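Local structure of Baccell_00856 (Bacteroides cellulosilyticus DSM 14838, 5MVH) at residues Phe344-Asp349 with Leu423-Pro428; Gly353-Leu358 with Phe371-Asn376. The protein is a beta-propeller glycoside hydrolase from a gut Bacteroides species that probably acts as a rhamnosidase. One frame throughout, in Å; residues are numbered along the deposited sequence.

Contacts 1 and 2 have their centres about 8 Å apart and share the blade built from strands 335-339, 342-347, 357-361 and 369-373. Contact 2 lies within that blade: it joins the two strands of its outer hairpin, partly buried, through backbone hydrogen bonds, a serine-aspartate bond and an arginine-aspartate salt bridge. Contact 1 lies between blades; there strand 342-347, second in the blade, faces strand 418-425 of the next sheet mainly through apolar side chains, the Phe344 ring edge also meeting backbone, mostly buried but fraying to an exposed lysine. Strands 342-347 and 357-361 are neighbours, probably hydrogen-bonded from Phe347 O to Ser357 N. Along the chain, contact 2 is nested inside the loop that contact 1 closes.

Contact 1: Phe344-Asp349 with Leu423-Pro428; sequences FYIFRD and LEVVKP
Phe344 and Lys427 mark the nearest approach of the two backbones, yet their CA atoms are 7.8 Å apart and no hydrogen bond crosses. The strands that carry the two segments, 342-347 and 418-425, belong to different sheets, and side chains have to bridge the distance between them. Phe344 does most of this. Its ring is directed at the other segment with CG beside the backbone N and anti to the carbonyl carbon (chi1 -64°), and it presents its edge: CE2 of Phe344 stands 3.5 Å from N of Lys427. The same CE2 of Phe344 is 3.6 Å from C of Val426, and both backbone atoms lie near the ring plane. The ring thus abuts the Val426-Lys427 peptide link. Next to CE2, the ring atom CZ of Phe344 lies 3.9 Å from CB of Lys427, whose extended chain then leads away from the contact. Val425 turns CG1 anti to its backbone N (chi1 -179°), toward two partners at once: CD2 of Phe344 lies 4.2 Å from CG1 of Val425, obliquely to the ring, and CD1 of Ile346 comes within 4.4 Å of the same methyl. Replacing Phe344 with an alanine would remove the whole ring, which would probably open a gap beside the Val426-Lys427 peptide and leave His360 without its edge-to-face partner. The apolar layer continues onto strand 397-402, where Leu397 touches both Phe344 and Val425 and Leu399 packs on Ile346. Strand 418-425 runs between that strand and the N-terminal strand 23-29, an arrangement consistent with the closure of a propeller ring by strands from both chain termini; the contact therefore packs this closing sheet against the preceding four-stranded blade, where Ile346 also touches Leu358 of strand 357-361.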
ATOM      1  N   PHE A 344      -8.278  12.191   4.894  1.00 13.41           N
ATOM      2  CA  PHE A 344      -8.197  12.280   3.430  1.00 13.51           C
ATOM      3  C   PHE A 344      -8.290  10.865   2.881  1.00 12.69           C
ATOM      4  O   PHE A 344      -7.470  10.005   3.233  1.00 11.44           O
ATOM      5  CB  PHE A 344      -6.867  12.901   2.999  1.00 14.01           C
ATOM      6  CG  PHE A 344      -6.675  14.332   3.437  1.00 15.00           C
ATOM      7  CD1 PHE A 344      -6.349  14.635   4.755  1.00 15.80           C
ATOM      8  CD2 PHE A 344      -6.769  15.378   2.519  1.00 16.05           C
ATOM      9  CE1 PHE A 344      -6.149  15.955   5.159  1.00 16.41           C
ATOM     10  CE2 PHE A 344      -6.553  16.702   2.916  1.00 16.77           C
ATOM     11  CZ  PHE A 344      -6.252  16.986   4.243  1.00 16.24           C
ATOM     12  N   TYR A 345      -9.290  10.627   2.034  1.00 12.22           N
ATOM     13  CA  TYR A 345      -9.618   9.299   1.539  1.00 12.02           C
ATOM     14  C   TYR A 345      -9.573   9.408   0.033  1.00 12.16           C
ATOM     15  O   TYR A 345     -10.444  10.065  -0.598  1.00 12.37           O
ATOM     16  CB  TYR A 345     -10.997   8.901   2.085  1.00 12.15           C
ATOM     17  CG  TYR A 345     -11.419   7.464   1.899  1.00 11.27           C
ATOM     18  CD1 TYR A 345     -11.760   6.969   0.632  1.00 10.96           C
ATOM     19  CD2 TYR A 345     -11.551   6.603   2.990  1.00 10.80           C
ATOM     20  CE1 TYR A 345     -12.180   5.650   0.466  1.00 11.15           C
ATOM     21  CE2 TYR A 345     -11.961   5.296   2.822  1.00 10.48           C
ATOM     22  CZ  TYR A 345     -12.298   4.827   1.566  1.00 10.47           C
ATOM     23  OH  TYR A 345     -12.683   3.539   1.390  1.00 10.22           O
ATOM     24  N   ILE A 346      -8.548   8.799  -0.562  1.00 11.88           N
ATOM     25  CA  ILE A 346      -8.265   8.981  -1.981  1.00 12.37           C
ATOM     26  C   ILE A 346      -8.825   7.790  -2.780  1.00 12.49           C
ATOM     27  O   ILE A 346      -8.583   6.621  -2.427  1.00 12.36           O
ATOM     28  CB  ILE A 346      -6.737   9.132  -2.230  1.00 12.71           C
ATOM     29  CG1 ILE A 346      -6.123  10.272  -1.373  1.00 13.40           C
ATOM     30  CG2 ILE A 346      -6.464   9.307  -3.712  1.00 12.95           C
ATOM     31  CD1 ILE A 346      -6.629  11.677  -1.688  1.00 13.98           C
ATOM     32  N   PHE A 347      -9.529   8.081  -3.867  1.00 11.58           N
ATOM     33  CA  PHE A 347     -10.183   7.060  -4.653  1.00 12.04           C
ATOM     34  C   PHE A 347     -10.273   7.446  -6.129  1.00 12.45           C
ATOM     35  O   PHE A 347      -9.816   8.508  -6.550  1.00 12.42           O
ATOM     36  CB  PHE A 347     -11.566   6.703  -4.043  1.00 12.18           C
ATOM     37  CG  PHE A 347     -12.640   7.766  -4.209  1.00 12.83           C
ATOM     38  CD1 PHE A 347     -12.697   8.881  -3.365  1.00 13.45           C
ATOM     39  CD2 PHE A 347     -13.642   7.630  -5.193  1.00 12.83           C
ATOM     40  CE1 PHE A 347     -13.695   9.860  -3.529  1.00 13.29           C
ATOM     41  CE2 PHE A 347     -14.638   8.597  -5.352  1.00 12.93           C
ATOM     42  CZ  PHE A 347     -14.674   9.705  -4.505  1.00 13.07           C
ATOM     43  N   ARG A 348     -10.819   6.537  -6.923  1.00 13.29           N
ATOM     44  CA  ARG A 348     -11.086   6.797  -8.325  1.00 13.26           C
ATOM     45  C   ARG A 348     -12.329   5.979  -8.658  1.00 13.83           C
ATOM     46  O   ARG A 348     -12.431   4.831  -8.243  1.00 13.91           O
ATOM     47  CB  ARG A 348      -9.869   6.420  -9.174  1.00 13.14           C
ATOM     48  CG  ARG A 348     -10.084   6.368 -10.686  1.00 13.19           C
ATOM     49  CD  ARG A 348     -10.551   5.016 -11.200  1.00 13.06           C
ATOM     50  NE  ARG A 348      -9.598   3.961 -10.934  1.00 13.37           N
ATOM     51  CZ  ARG A 348      -9.836   2.669 -11.095  1.00 12.75           C
ATOM     52  NH1 ARG A 348     -11.038   2.228 -11.507  1.00 13.24           N
ATOM     53  NH2 ARG A 348      -8.887   1.806 -10.804  1.00 12.98           N
ATOM     54  N   ASP A 349     -13.262   6.567  -9.400  1.00 13.44           N
ATOM     55  CA  ASP A 349     -14.591   5.963  -9.601  1.00 13.88           C
ATOM     56  C   ASP A 349     -15.146   6.332 -10.990  1.00 15.38           C
ATOM     57  O   ASP A 349     -15.125   7.525 -11.394  1.00 14.72           O
ATOM     58  CB  ASP A 349     -15.480   6.494  -8.495  1.00 13.92           C
ATOM     59  CG  ASP A 349     -16.819   5.761  -8.345  1.00 14.20           C
ATOM     60  OD1 ASP A 349     -17.366   5.181  -9.299  1.00 13.23           O
ATOM     61  OD2 ASP A 349     -17.326   5.790  -7.201  1.00 14.72           O
ATOM     62  N   LEU A 423       1.264  14.725  -7.313  1.00 15.54           N
ATOM     63  CA  LEU A 423       0.187  15.659  -7.032  1.00 15.87           C
ATOM     64  C   LEU A 423       0.071  15.920  -5.540  1.00 16.37           C
ATOM     65  O   LEU A 423      -0.159  14.972  -4.761  1.00 15.46           O
ATOM     66  CB  LEU A 423      -1.120  15.090  -7.578  1.00 16.46           C
ATOM     67  CG  LEU A 423      -2.391  15.903  -7.348  1.00 17.03           C
ATOM     68  CD1 LEU A 423      -2.213  17.329  -7.829  1.00 17.89           C
ATOM     69  CD2 LEU A 423      -3.546  15.233  -8.063  1.00 17.38           C
ATOM     70  N   GLU A 424       0.236  17.182  -5.121  1.00 16.20           N
ATOM     71  CA  GLU A 424       0.031  17.541  -3.711  1.00 17.87           C
ATOM     72  C   GLU A 424      -1.458  17.772  -3.497  1.00 17.88           C
ATOM     73  O   GLU A 424      -2.124  18.426  -4.321  1.00 17.94           O
ATOM     74  CB  GLU A 424       0.886  18.759  -3.213  1.00 19.59           C
ATOM     75  CG  GLU A 424       0.557  19.180  -1.739  1.00 21.53           C
ATOM     76  CD  GLU A 424       1.720  19.677  -0.872  1.00 23.89           C
ATOM     77  OE1 GLU A 424       2.834  19.913  -1.385  1.00 26.14           O
ATOM     78  OE2 GLU A 424       1.531  19.838   0.375  1.00 24.27           O
ATOM     79  N   VAL A 425      -1.957  17.230  -2.384  1.00 16.57           N
ATOM     80  CA  VAL A 425      -3.361  17.299  -1.998  1.00 16.67           C
ATOM     81  C   VAL A 425      -3.491  18.051  -0.680  1.00 16.46           C
ATOM     82  O   VAL A 425      -2.743  17.787   0.250  1.00 16.16           O
ATOM     83  CB  VAL A 425      -3.947  15.890  -1.815  1.00 15.98           C
ATOM     84  CG1 VAL A 425      -5.438  15.955  -1.427  1.00 15.62           C
ATOM     85  CG2 VAL A 425      -3.710  15.066  -3.083  1.00 16.22           C
ATOM     86  N   VAL A 426      -4.446  18.981  -0.621  1.00 17.51           N
ATOM     87  CA  VAL A 426      -4.744  19.759   0.608  1.00 18.12           C
ATOM     88  C   VAL A 426      -6.230  19.662   0.934  1.00 18.24           C
ATOM     89  O   VAL A 426      -7.013  19.151   0.129  1.00 16.99           O
ATOM     90  CB  VAL A 426      -4.290  21.238   0.508  1.00 18.53           C
ATOM     91  CG1 VAL A 426      -2.781  21.312   0.315  1.00 18.09           C
ATOM     92  CG2 VAL A 426      -5.021  21.992  -0.616  1.00 19.04           C
ATOM     93  N   LYS A 427      -6.618  20.080   2.136  1.00 20.15           N
ATOM     94  CA  LYS A 427      -8.030  20.019   2.488  1.00 23.44           C
ATOM     95  C   LYS A 427      -8.809  20.973   1.562  1.00 24.56           C
ATOM     96  O   LYS A 427      -8.244  21.957   1.070  1.00 23.06           O
ATOM     97  CB  LYS A 427      -8.268  20.322   3.971  1.00 25.26           C
ATOM     98  CG  LYS A 427      -8.017  21.750   4.389  1.00 26.20           C
ATOM     99  CD  LYS A 427      -8.230  21.945   5.885  1.00 26.15           C
ATOM    100  CE  LYS A 427      -7.611  23.264   6.278  1.00 27.41           C
ATOM    101  NZ  LYS A 427      -7.860  23.603   7.703  1.00 27.31           N
ATOM    102  N   PRO A 428     -10.078  20.646   1.268  1.00 26.34           N
ATOM    103  CA  PRO A 428     -10.881  21.457   0.359  1.00 28.82           C
ATOM    104  C   PRO A 428     -11.507  22.673   1.049  1.00 29.98           C
ATOM    105  O   PRO A 428     -11.522  22.742   2.283  1.00 28.68           O
ATOM    106  CB  PRO A 428     -11.948  20.473  -0.112  1.00 28.92           C
ATOM    107  CG  PRO A 428     -12.151  19.578   1.073  1.00 29.77           C
ATOM    108  CD  PRO A 428     -10.785  19.414   1.674  1.00 28.21           C
TER

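Contact 2: Gly353-Leu358 with Phe371-Asn376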
ATOM      1  N   GLY A 353     -16.068  10.001 -13.613  1.00 17.25           N
ATOM      2  CA  GLY A 353     -15.239  10.003 -14.808  1.00 16.20           C
ATOM      3  C   GLY A 353     -13.845   9.431 -14.652  1.00 15.18           C
ATOM      4  O   GLY A 353     -12.946   9.787 -15.399  1.00 14.69           O
ATOM      5  N   SER A 354     -13.641   8.581 -13.651  1.00 14.50           N
ATOM      6  CA  SER A 354     -12.329   7.950 -13.393  1.00 13.98           C
ATOM      7  C   SER A 354     -11.194   8.949 -13.186  1.00 13.96           C
ATOM      8  O   SER A 354     -10.044   8.711 -13.550  1.00 14.21           O
ATOM      9  CB  SER A 354     -12.025   6.938 -14.486  1.00 14.41           C
ATOM     10  OG  SER A 354     -13.036   5.943 -14.509  1.00 13.26           O
ATOM     11  N   ARG A 355     -11.524  10.069 -12.562  1.00 14.78           N
ATOM     12  CA  ARG A 355     -10.546  11.053 -12.147  1.00 16.33           C
ATOM     13  C   ARG A 355      -9.915  10.604 -10.848  1.00 15.86           C
ATOM     14  O   ARG A 355     -10.373   9.652 -10.209  1.00 15.33           O
ATOM     15  CB  ARG A 355     -11.216  12.412 -11.922  1.00 18.88           C
ATOM     16  CG  ARG A 355     -11.822  12.982 -13.190  1.00 20.05           C
ATOM     17  CD  ARG A 355     -12.754  14.123 -12.870  1.00 23.53           C
ATOM     18  NE  ARG A 355     -13.172  14.804 -14.084  1.00 27.00           N
ATOM     19  CZ  ARG A 355     -13.966  15.883 -14.120  1.00 29.86           C
ATOM     20  NH1 ARG A 355     -14.445  16.432 -13.003  1.00 29.99           N
ATOM     21  NH2 ARG A 355     -14.297  16.408 -15.292  1.00 31.41           N
ATOM     22  N   VAL A 356      -8.872  11.324 -10.445  1.00 15.38           N
ATOM     23  CA  VAL A 356      -8.376  11.235  -9.081  1.00 14.78           C
ATOM     24  C   VAL A 356      -9.389  11.982  -8.231  1.00 14.64           C
ATOM     25  O   VAL A 356      -9.663  13.138  -8.517  1.00 14.23           O
ATOM     26  CB  VAL A 356      -7.001  11.910  -8.927  1.00 15.01           C
ATOM     27  CG1 VAL A 356      -6.575  11.896  -7.446  1.00 15.56           C
ATOM     28  CG2 VAL A 356      -5.985  11.219  -9.852  1.00 15.20           C
ATOM     29  N   SER A 357      -9.919  11.339  -7.187  1.00 13.74           N
ATOM     30  CA  SER A 357     -10.933  11.952  -6.325  1.00 14.16           C
ATOM     31  C   SER A 357     -10.539  11.880  -4.855  1.00 14.39           C
ATOM     32  O   SER A 357      -9.770  10.989  -4.433  1.00 13.54           O
ATOM     33  CB  SER A 357     -12.273  11.278  -6.517  1.00 13.91           C
ATOM     34  OG  SER A 357     -12.739  11.504  -7.831  1.00 13.78           O
ATOM     35  N   LEU A 358     -11.062  12.854  -4.114  1.00 14.30           N
ATOM     36  CA  LEU A 358     -10.856  13.009  -2.691  1.00 13.39           C
ATOM     37  C   LEU A 358     -12.198  12.990  -1.976  1.00 13.69           C
ATOM     38  O   LEU A 358     -13.093  13.796  -2.284  1.00 12.89           O
ATOM     39  CB  LEU A 358     -10.144  14.318  -2.372  1.00 13.67           C
ATOM     40  CG  LEU A 358     -10.083  14.744  -0.903  1.00 13.95           C
ATOM     41  CD1 LEU A 358      -9.337  13.726  -0.071  1.00 14.00           C
ATOM     42  CD2 LEU A 358      -9.477  16.143  -0.767  1.00 14.42           C
ATOM     43  N   PHE A 371     -16.728  15.560  -1.361  1.00 19.27           N
ATOM     44  CA  PHE A 371     -16.098  14.889  -2.485  1.00 20.07           C
ATOM     45  C   PHE A 371     -15.599  15.939  -3.444  1.00 21.55           C
ATOM     46  O   PHE A 371     -16.328  16.873  -3.785  1.00 18.80           O
ATOM     47  CB  PHE A 371     -17.071  13.937  -3.167  1.00 20.54           C
ATOM     48  CG  PHE A 371     -17.676  12.943  -2.218  1.00 21.39           C
ATOM     49  CD1 PHE A 371     -18.846  13.244  -1.545  1.00 22.99           C
ATOM     50  CD2 PHE A 371     -17.021  11.750  -1.918  1.00 22.16           C
ATOM     51  CE1 PHE A 371     -19.388  12.343  -0.638  1.00 24.40           C
ATOM     52  CE2 PHE A 371     -17.561  10.844  -1.016  1.00 21.78           C
ATOM     53  CZ  PHE A 371     -18.750  11.140  -0.379  1.00 23.05           C
ATOM     54  N   THR A 372     -14.346  15.797  -3.848  1.00 20.93           N
ATOM     55  CA  THR A 372     -13.695  16.767  -4.709  1.00 22.89           C
ATOM     56  C   THR A 372     -12.842  16.003  -5.713  1.00 22.62           C
ATOM     57  O   THR A 372     -12.116  15.079  -5.327  1.00 25.32           O
ATOM     58  CB  THR A 372     -12.778  17.723  -3.917  1.00 24.89           C
ATOM     59  OG1 THR A 372     -11.729  16.970  -3.304  1.00 33.12           O
ATOM     60  CG2 THR A 372     -13.508  18.479  -2.830  1.00 24.83           C
ATOM     61  N   ASP A 373     -12.940  16.356  -6.992  1.00 19.54           N
ATOM     62  CA  ASP A 373     -12.046  15.788  -8.005  1.00 19.22           C
ATOM     63  C   ASP A 373     -10.744  16.546  -8.007  1.00 18.59           C
ATOM     64  O   ASP A 373     -10.737  17.781  -7.952  1.00 20.27           O
ATOM     65  CB  ASP A 373     -12.696  15.803  -9.392  1.00 19.11           C
ATOM     66  CG  ASP A 373     -13.861  14.833  -9.495  1.00 20.27           C
ATOM     67  OD1 ASP A 373     -13.877  13.845  -8.720  1.00 18.99           O
ATOM     68  OD2 ASP A 373     -14.788  15.054 -10.324  1.00 20.46           O
ATOM     69  N   LEU A 374      -9.640  15.803  -8.032  1.00 17.21           N
ATOM     70  CA  LEU A 374      -8.287  16.412  -7.996  1.00 17.52           C
ATOM     71  C   LEU A 374      -7.587  16.521  -9.341  1.00 17.11           C
ATOM     72  O   LEU A 374      -6.577  17.226  -9.461  1.00 17.64           O
ATOM     73  CB  LEU A 374      -7.437  15.634  -7.005  1.00 17.49           C
ATOM     74  CG  LEU A 374      -8.039  15.454  -5.610  1.00 17.13           C
ATOM     75  CD1 LEU A 374      -7.050  14.750  -4.703  1.00 17.44           C
ATOM     76  CD2 LEU A 374      -8.437  16.796  -5.015  1.00 17.48           C
ATOM     77  N   THR A 375      -8.104  15.813 -10.341  1.00 17.23           N
ATOM     78  CA  THR A 375      -7.701  15.938 -11.731  1.00 18.57           C
ATOM     79  C   THR A 375      -8.944  16.243 -12.572  1.00 19.89           C
ATOM     80  O   THR A 375     -10.050  15.812 -12.233  1.00 22.18           O
ATOM     81  CB  THR A 375      -7.026  14.653 -12.282  1.00 17.56           C
ATOM     82  OG1 THR A 375      -7.920  13.530 -12.201  1.00 16.66           O
ATOM     83  CG2 THR A 375      -5.781  14.334 -11.507  1.00 18.00           C
ATOM     84  N   ASN A 376      -8.747  16.954 -13.680  1.00 21.86           N
ATOM     85  CA  ASN A 376      -9.832  17.266 -14.623  1.00 22.82           C
ATOM     86  C   ASN A 376      -9.880  16.270 -15.770  1.00 23.27           C
ATOM     87  O   ASN A 376     -10.684  16.428 -16.694  1.00 25.02           O
ATOM     88  CB  ASN A 376      -9.747  18.726 -15.143  1.00 24.02           C
ATOM     89  CG  ASN A 376      -8.519  19.011 -16.016  1.00 25.66           C
ATOM     90  OD1 ASN A 376      -7.802  18.110 -16.477  1.00 26.10           O
ATOM     91  ND2 ASN A 376      -8.298  20.290 -16.282  1.00 25.91           N
TER
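Leu358 and Thr372 form an antiparallel hydrogen-bonded pair: Leu358 N reaches Thr372 O at 2.7 Å and Thr372 N reaches Leu358 O at 2.8 Å. Ser357 and Asp373 follow as a non-hydrogen-bonded pair, and one step further Leu374 N bonds to Val356 O. The backbone exchange is then broken, for Val356 N turns to a side chain instead and donates to Thr375 OG1 at 3.0 Å in a nearly straight bond (163°). With OG1 set between its backbone N and carbonyl carbon (chi1 60°), Thr375 accepts this N-H while its CG2 methyl rests 3.5 Å from CG2 of Val356. Asp373 uses both carboxylate oxygens. Ser357 OG donates to OD1 of Asp373 at 2.8 Å, and Arg355 NH1 makes a salt bridge to OD2 of Asp373 at 3.0 Å, each meeting its oxygen from the anti side and out of the carboxylate plane. The guanidinium and carboxylate planes stand 87° apart, so the arginine grips through one nitrogen rather than as a flat two-pronged pair. The extended Arg355 chain reaches this position by sliding past Thr375 in the opposite direction. Leu374 adds apolar packing, its CD1 lying 3.9 Å from CB of Leu358.

Further out, Thr375 OG1 is also hydrogen-bonded to Phe377 O, which helps fix its rotation, and Asp373 OD1 has a second partner in the salt bridge from Arg352 NE. The hairpin of strands 357-361 and 369-373 forms the outer half of its four-stranded blade. Ser357 and Phe371 touch Phe347 of strand 342-347 on one face, while on the other Leu358 and Leu374 pack against Val425 of strand 418-425.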